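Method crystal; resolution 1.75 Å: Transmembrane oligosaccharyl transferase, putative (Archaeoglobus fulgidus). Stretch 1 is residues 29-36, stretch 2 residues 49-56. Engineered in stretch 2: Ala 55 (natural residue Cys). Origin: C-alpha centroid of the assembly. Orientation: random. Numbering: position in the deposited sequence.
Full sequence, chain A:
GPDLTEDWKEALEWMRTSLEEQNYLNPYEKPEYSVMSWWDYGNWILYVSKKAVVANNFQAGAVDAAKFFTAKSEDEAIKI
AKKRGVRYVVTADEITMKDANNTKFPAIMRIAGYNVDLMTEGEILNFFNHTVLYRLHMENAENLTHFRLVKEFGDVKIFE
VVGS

Stretch 1, residues 29-36: EKPEYSVM
Stretch 2 49-56: SKKAVVAN

Residues 49-56 form an irregular segment that packs against residues 29-36 of the same chain, burying 404 Å² in total; Tyr 33 lies nearest Ala 52 and Ser 34 nearest Val 53 (CA to CA, 4.6 and 4.9 Å), so the two chains advance together here, before stretch 2 turns back beyond Val 54.

The segment opens with a type I turn from Ser 49 to Ala 52, closed by Ala 52 N donating to Ser 49 O (3.2 Å). Ser 49, a p rotamer, accepts at OG from Lys 51 N (3.2 Å). Lys 50 and Lys 51, at -75/3 and -70/-21, direct their CB atoms away from the partner; the Lys 51 side chain is not modelled beyond CB, and its backbone O accepts from Lys 30 NZ at 2.9 Å, reached by an all-t side chain, and from a water 3.0 Å away that also lies 3.2 Å from Ser 34 OG.

Ala 52 adopts left-handed torsions (62/41); its CA-to-CB bond points toward the partner stretch, and CB lies 3.6 Å from Glu 32 O. Its carbonyl accepts from Ser 34 N (3.0 Å, 142°) and meets Tyr 33 CA in a CA-H...O contact at 3.2 Å. Val 53 (-77/-47) continues the backbone pairing: its O accepts from Val 35 N (2.8 Å, 152°) and weakly from Ser 34 N (3.3 Å, 124°). Although its CB points away, its t rotamer leaves CG1 3.9 Å from Val 35 CG2, also on a t side chain.

Val 54 extends to -116/171, placing its O 3.4 Å from Tyr 33 CB. A second water donates to Val 54 O (3.0 Å) and Glu 32 O (2.7 Å). The engineered Ala 55 (-62/136) covers one face of the Tyr 33 ring (chi1 59°, chi2 -88°), with its CB 4.0 Å from the ring centroid in a CH-pi contact. At Asn 56, a third water accepts from N (3.0 Å) and donates to Glu 32 O (2.9 Å).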

# COMPACT_ATOMS: atom_id res chain seq x y z
N GLU A 29 1.67 17.50 14.57
CA GLU A 29 0.38 16.81 14.51
C GLU A 29 0.35 16.02 13.20
O GLU A 29 -0.47 15.11 13.03
CB GLU A 29 -0.76 17.82 14.54
N LYS A 30 1.25 16.37 12.29
CA LYS A 30 1.35 15.74 10.99
C LYS A 30 1.67 14.25 11.09
O LYS A 30 2.51 13.85 11.88
CB LYS A 30 2.41 16.45 10.16
CG LYS A 30 2.34 16.15 8.67
CD LYS A 30 3.26 17.06 7.88
CE LYS A 30 3.02 16.90 6.38
NZ LYS A 30 3.86 17.83 5.57
N PRO A 31 1.00 13.42 10.28
CA PRO A 31 1.21 11.96 10.27
C PRO A 31 2.66 11.58 9.97
O PRO A 31 3.39 12.36 9.35
CB PRO A 31 0.27 11.49 9.17
CG PRO A 31 -0.84 12.49 9.21
CD PRO A 31 -0.08 13.79 9.35
N GLU A 32 3.07 10.39 10.40
CA GLU A 32 4.44 9.94 10.12
C GLU A 32 4.61 10.02 8.61
O GLU A 32 5.65 10.45 8.11
CB GLU A 32 4.65 8.51 10.62
CG GLU A 32 4.59 8.38 12.13
CD GLU A 32 5.20 7.08 12.62
OE1 GLU A 32 6.38 6.83 12.30
OE2 GLU A 32 4.51 6.33 13.33
N TYR A 33 3.58 9.58 7.88
CA TYR A 33 3.56 9.68 6.43
C TYR A 33 2.12 9.51 5.95
O TYR A 33 1.30 8.90 6.64
CB TYR A 33 4.53 8.72 5.73
CG TYR A 33 4.37 7.24 5.98
CD1 TYR A 33 4.99 6.62 7.06
CD2 TYR A 33 3.65 6.45 5.08
CE1 TYR A 33 4.91 5.23 7.24
CE2 TYR A 33 3.56 5.07 5.25
CZ TYR A 33 4.19 4.47 6.33
OH TYR A 33 4.10 3.10 6.50
N SER A 34 1.83 10.05 4.78
CA SER A 34 0.47 10.05 4.24
C SER A 34 0.06 8.93 3.30
O SER A 34 -1.11 8.57 3.24
CB SER A 34 0.21 11.37 3.52
OG SER A 34 0.36 12.46 4.41
N VAL A 35 1.02 8.39 2.56
CA VAL A 35 0.70 7.35 1.59
C VAL A 35 1.39 6.02 1.87
O VAL A 35 2.60 5.97 2.07
CB VAL A 35 1.09 7.81 0.17
CG1 VAL A 35 0.74 6.73 -0.85
CG2 VAL A 35 0.40 9.13 -0.16
N MSE A 36 0.60 4.96 1.89
CA MSE A 36 1.14 3.63 2.08
C MSE A 36 1.05 2.86 0.78
O MSE A 36 -0.04 2.62 0.26
CB MSE A 36 0.38 2.86 3.15
CG MSE A 36 0.87 1.43 3.25
SE MSE A 36 -0.05 0.49 4.60
CE MSE A 36 0.91 1.17 6.11
N SER A 49 11.03 13.04 1.57
CA SER A 49 11.38 14.39 2.02
C SER A 49 10.57 14.66 3.28
O SER A 49 9.80 13.82 3.72
CB SER A 49 11.02 15.43 0.95
OG SER A 49 9.62 15.62 0.87
N LYS A 50 10.74 15.85 3.87
CA LYS A 50 10.01 16.17 5.09
C LYS A 50 8.53 16.49 4.84
O LYS A 50 7.80 16.84 5.77
CB LYS A 50 10.70 17.32 5.84
CG LYS A 50 12.04 16.91 6.43
CD LYS A 50 12.70 18.00 7.28
CE LYS A 50 12.06 18.13 8.65
NZ LYS A 50 12.87 19.03 9.53
N LYS A 51 8.10 16.37 3.59
CA LYS A 51 6.70 16.61 3.25
C LYS A 51 5.93 15.43 3.85
O LYS A 51 4.72 15.49 4.06
CB LYS A 51 6.52 16.63 1.74
N ALA A 52 6.66 14.35 4.10
CA ALA A 52 6.10 13.15 4.70
C ALA A 52 5.03 12.48 3.84
O ALA A 52 4.01 12.04 4.37
CB ALA A 52 5.55 13.47 6.08
N VAL A 53 5.25 12.42 2.54
CA VAL A 53 4.29 11.76 1.65
C VAL A 53 4.52 10.26 1.83
O VAL A 53 3.58 9.48 2.00
CB VAL A 53 4.52 12.16 0.18
CG1 VAL A 53 3.59 11.37 -0.73
CG2 VAL A 53 4.28 13.65 0.01
N VAL A 54 5.79 9.85 1.80
CA VAL A 54 6.16 8.45 1.97
C VAL A 54 6.98 8.30 3.25
O VAL A 54 7.36 9.29 3.87
CB VAL A 54 6.99 7.93 0.78
CG1 VAL A 54 6.19 8.06 -0.50
CG2 VAL A 54 8.30 8.70 0.67
N ALA A 55 7.24 7.05 3.64
CA ALA A 55 8.01 6.78 4.85
C ALA A 55 9.42 7.34 4.77
O ALA A 55 10.10 7.21 3.74
CB ALA A 55 8.06 5.28 5.10
N ASN A 56 9.87 7.97 5.85
CA ASN A 56 11.21 8.55 5.92
C ASN A 56 12.30 7.49 5.77
O ASN A 56 13.38 7.78 5.24
CB ASN A 56 11.42 9.25 7.27
CG ASN A 56 10.75 10.61 7.33
OD1 ASN A 56 10.60 11.19 8.40
ND2 ASN A 56 10.36 11.13 6.17
O HOH W 1 7.96 8.65 8.01
O HOH W 2 7.75 10.70 6.44
O HOH W 3 2.04 14.77 2.93